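PDB 2EVE: EVE domain-containing protein from Pseudomonas syringae pv. tomato str. DC3000, which is of unknown function but carries a fold related to the ASCH and PUA domains, consistent with a role in binding nucleic acid. Local coordinates for residues I62-P73 / N92-D103. Sequence-based numbering, arbitrary orientation.
Sequences IGKIVKTAYPDP and NPWSALDIGFVD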
# COMPACT_ATOMS: atom_id res chain seq x y z
N ILE A 62 7.20 -6.74 2.14
CA ILE A 62 5.87 -7.30 2.34
C ILE A 62 5.32 -6.96 3.72
O ILE A 62 6.05 -6.93 4.71
CB ILE A 62 5.92 -8.84 2.21
CG1 ILE A 62 6.47 -9.21 0.83
CG2 ILE A 62 4.54 -9.43 2.42
CD1 ILE A 62 6.71 -10.71 0.66
N GLY A 63 4.01 -6.69 3.77
CA GLY A 63 3.36 -6.39 5.03
C GLY A 63 2.09 -7.22 5.12
O GLY A 63 1.75 -7.92 4.17
N LYS A 64 1.41 -7.18 6.26
CA LYS A 64 0.17 -7.94 6.43
C LYS A 64 -0.86 -7.07 7.12
O LYS A 64 -0.52 -6.09 7.80
CB LYS A 64 0.43 -9.21 7.25
CG LYS A 64 0.83 -8.95 8.69
CD LYS A 64 1.17 -10.26 9.40
CE LYS A 64 1.58 -10.02 10.84
NZ LYS A 64 1.98 -11.29 11.51
N ILE A 65 -2.13 -7.42 6.96
CA ILE A 65 -3.19 -6.65 7.59
C ILE A 65 -3.47 -7.20 8.98
O ILE A 65 -3.78 -8.38 9.13
CB ILE A 65 -4.48 -6.71 6.74
CG1 ILE A 65 -4.18 -6.21 5.32
CG2 ILE A 65 -5.58 -5.90 7.41
CD1 ILE A 65 -3.51 -4.85 5.25
N VAL A 66 -3.36 -6.36 10.00
CA VAL A 66 -3.61 -6.81 11.36
C VAL A 66 -4.96 -6.36 11.89
O VAL A 66 -5.55 -7.02 12.75
CB VAL A 66 -2.48 -6.36 12.31
CG1 VAL A 66 -1.14 -6.86 11.79
CG2 VAL A 66 -2.47 -4.85 12.42
N LYS A 67 -5.46 -5.23 11.39
CA LYS A 67 -6.77 -4.73 11.80
C LYS A 67 -7.46 -4.15 10.57
O LYS A 67 -6.88 -3.32 9.87
CB LYS A 67 -6.61 -3.66 12.88
CG LYS A 67 -7.92 -3.16 13.45
CD LYS A 67 -7.64 -2.22 14.61
CE LYS A 67 -8.91 -1.70 15.25
NZ LYS A 67 -8.58 -0.85 16.42
N THR A 68 -8.69 -4.59 10.32
CA THR A 68 -9.43 -4.11 9.15
C THR A 68 -9.81 -2.64 9.25
O THR A 68 -9.72 -2.02 10.31
CB THR A 68 -10.69 -4.97 8.88
OG1 THR A 68 -11.58 -4.91 10.01
CG2 THR A 68 -10.31 -6.43 8.62
N ALA A 69 -10.26 -2.10 8.12
CA ALA A 69 -10.62 -0.70 7.98
C ALA A 69 -11.49 -0.04 9.04
O ALA A 69 -12.49 -0.60 9.50
CB ALA A 69 -11.25 -0.48 6.61
N TYR A 70 -11.10 1.17 9.41
CA TYR A 70 -11.84 1.96 10.37
C TYR A 70 -11.69 3.42 9.96
O TYR A 70 -10.80 3.77 9.19
CB TYR A 70 -11.30 1.71 11.79
CG TYR A 70 -9.82 1.96 11.98
CD1 TYR A 70 -9.35 3.22 12.30
CD2 TYR A 70 -8.90 0.91 11.89
CE1 TYR A 70 -8.00 3.45 12.53
CE2 TYR A 70 -7.54 1.13 12.12
CZ TYR A 70 -7.10 2.40 12.45
OH TYR A 70 -5.78 2.63 12.72
N PRO A 71 -12.58 4.30 10.45
CA PRO A 71 -12.50 5.72 10.09
C PRO A 71 -11.10 6.29 10.30
O PRO A 71 -10.53 6.17 11.38
CB PRO A 71 -13.55 6.37 10.99
CG PRO A 71 -14.58 5.28 11.09
CD PRO A 71 -13.73 4.05 11.33
N ASP A 72 -10.56 6.91 9.25
CA ASP A 72 -9.22 7.48 9.27
C ASP A 72 -9.13 8.72 10.15
O ASP A 72 -9.64 9.78 9.80
CB ASP A 72 -8.80 7.83 7.83
CG ASP A 72 -7.34 8.23 7.73
OD1 ASP A 72 -6.86 8.38 6.59
OD2 ASP A 72 -6.69 8.39 8.78
N PRO A 73 -8.47 8.61 11.31
CA PRO A 73 -8.33 9.75 12.22
C PRO A 73 -7.61 10.96 11.64
O PRO A 73 -7.82 12.08 12.10
CB PRO A 73 -7.60 9.15 13.42
CG PRO A 73 -6.75 8.08 12.79
CD PRO A 73 -7.71 7.44 11.80
N ASN A 92 -17.18 10.52 8.14
CA ASN A 92 -15.80 10.46 7.67
C ASN A 92 -15.77 9.58 6.42
O ASN A 92 -16.01 8.38 6.49
CB ASN A 92 -14.91 9.86 8.75
CG ASN A 92 -13.44 10.03 8.44
OD1 ASN A 92 -13.04 10.19 7.29
ND2 ASN A 92 -12.61 9.99 9.48
N PRO A 93 -15.46 10.17 5.26
CA PRO A 93 -15.41 9.41 4.01
C PRO A 93 -14.18 8.52 3.83
O PRO A 93 -14.13 7.73 2.89
CB PRO A 93 -15.47 10.49 2.94
CG PRO A 93 -16.07 11.69 3.66
CD PRO A 93 -15.38 11.62 4.99
N TRP A 94 -13.21 8.64 4.73
CA TRP A 94 -11.97 7.88 4.60
C TRP A 94 -11.72 6.80 5.64
O TRP A 94 -12.19 6.89 6.77
CB TRP A 94 -10.80 8.85 4.56
CG TRP A 94 -11.00 9.92 3.54
CD1 TRP A 94 -11.16 11.26 3.77
CD2 TRP A 94 -11.08 9.74 2.13
NE1 TRP A 94 -11.34 11.93 2.58
CE2 TRP A 94 -11.30 11.02 1.56
CE3 TRP A 94 -11.00 8.63 1.28
CZ2 TRP A 94 -11.43 11.21 0.18
CZ3 TRP A 94 -11.13 8.82 -0.09
CH2 TRP A 94 -11.35 10.10 -0.63
N SER A 95 -10.96 5.79 5.23
CA SER A 95 -10.64 4.66 6.10
C SER A 95 -9.16 4.36 6.16
O SER A 95 -8.44 4.48 5.18
CB SER A 95 -11.37 3.40 5.60
OG SER A 95 -12.77 3.59 5.56
N ALA A 96 -8.71 3.96 7.35
CA ALA A 96 -7.33 3.59 7.58
C ALA A 96 -7.39 2.17 8.10
O ALA A 96 -8.48 1.62 8.30
CB ALA A 96 -6.70 4.50 8.63
N LEU A 97 -6.24 1.56 8.30
CA LEU A 97 -6.20 0.21 8.85
C LEU A 97 -4.83 -0.02 9.45
O LEU A 97 -3.92 0.77 9.23
CB LEU A 97 -6.54 -0.83 7.78
CG LEU A 97 -5.85 -0.83 6.41
CD1 LEU A 97 -4.38 -1.17 6.56
CD2 LEU A 97 -6.55 -1.84 5.52
N ASP A 98 -4.70 -1.07 10.25
CA ASP A 98 -3.41 -1.36 10.86
C ASP A 98 -2.72 -2.47 10.10
O ASP A 98 -3.34 -3.46 9.72
CB ASP A 98 -3.57 -1.76 12.32
CG ASP A 98 -4.20 -0.67 13.17
OD1 ASP A 98 -4.00 0.53 12.86
OD2 ASP A 98 -4.89 -1.01 14.15
N ILE A 99 -1.41 -2.31 9.89
CA ILE A 99 -0.62 -3.30 9.18
C ILE A 99 0.55 -3.78 10.03
O ILE A 99 0.94 -3.14 11.01
CB ILE A 99 -0.04 -2.73 7.88
CG1 ILE A 99 0.91 -1.56 8.19
CG2 ILE A 99 -1.17 -2.27 6.97
CD1 ILE A 99 1.95 -1.32 7.13
N GLY A 100 1.11 -4.92 9.64
CA GLY A 100 2.24 -5.48 10.36
C GLY A 100 3.37 -5.86 9.42
O GLY A 100 3.16 -6.09 8.23
N PHE A 101 4.59 -5.94 9.96
CA PHE A 101 5.75 -6.30 9.15
C PHE A 101 5.81 -7.78 8.82
O PHE A 101 5.48 -8.63 9.64
CB PHE A 101 7.04 -5.89 9.88
CG PHE A 101 8.29 -6.25 9.12
CD1 PHE A 101 9.05 -7.36 9.49
CD2 PHE A 101 8.71 -5.47 8.05
CE1 PHE A 101 10.22 -7.69 8.79
CE2 PHE A 101 9.87 -5.79 7.34
CZ PHE A 101 10.63 -6.90 7.72
N VAL A 102 6.20 -8.08 7.58
CA VAL A 102 6.34 -9.46 7.15
C VAL A 102 7.76 -9.68 6.63
O VAL A 102 8.46 -10.57 7.11
CB VAL A 102 5.31 -9.84 6.05
CG1 VAL A 102 5.62 -11.24 5.53
CG2 VAL A 102 3.90 -9.80 6.62
N ASP A 103 8.20 -8.87 5.67
CA ASP A 103 9.55 -9.05 5.13
C ASP A 103 10.08 -7.80 4.43
O ASP A 103 9.31 -6.95 3.98
CB ASP A 103 9.56 -10.25 4.17
CG ASP A 103 10.97 -10.72 3.84
OD1 ASP A 103 11.88 -10.54 4.66
OD2 ASP A 103 11.15 -11.31 2.75
O HOH W 1 4.73 -11.35 10.34
O HOH W 2 -6.37 6.16 4.86
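From Ile62 paired with Asp103 to Pro71 paired with Ser95, two strands run antiparallel, and classic beta bulges let them bend: Val66 N and Lys67 N both donate to Asp98 O, and Val102 N and Asp103 N both donate to Ile62 O. The chain turns a corner at Val66 and Lys67 without losing its partner, for Asp98 N also donates to Lys67 O. Beyond the corner, Tyr70 reaches back to Asp98, opposite Lys67. Its CG sits between the backbone N and the carbonyl carbon (chi1 56°), which lays the ring across the partner strand, one face over Ala96 O. Tyr70 OH donates to Asp98 OD1 at 2.8 Å, on the syn side of the carboxylate but 33° out of its plane. The extended Lys67 chain lies beside the same carboxylate, pointing the same way, with a tight 3.0 Å between CD and Asp98 OD2; its NZ stops 4.3 Å from that oxygen, too far for a salt bridge, though its charge probably still helps to stabilise the anion. Gly100, lacking a side chain, lets Val66 CG1 settle 3.9 Å from its CA. The branched Val102 packs two ways, CG1 against Ile62 CG2 and CG2 3.6 Å from Lys64 CB, while Lys64 NZ reaches Phe101 O through a water. On the other face the apolar Ile65 CD1 meets Leu97 CD1 and Ile99 CG2. Where the pairing ends, Asn92 uses both ends of its amide: OD1 closes an Asx turn onto Trp94 N, and ND2 gives Asp72 O a 3.0 Å bond. The carboxylate of Asp72 pairs elsewhere, OD1 with Arg30 and OD2 with Thr74. In the EVE domain's mixed sheet this pair lies between strands 23-26 and 46-51, with helix 32-40 against Ala69, Ser95 and Leu97 and helix 15-21 against Ile99 and Phe101.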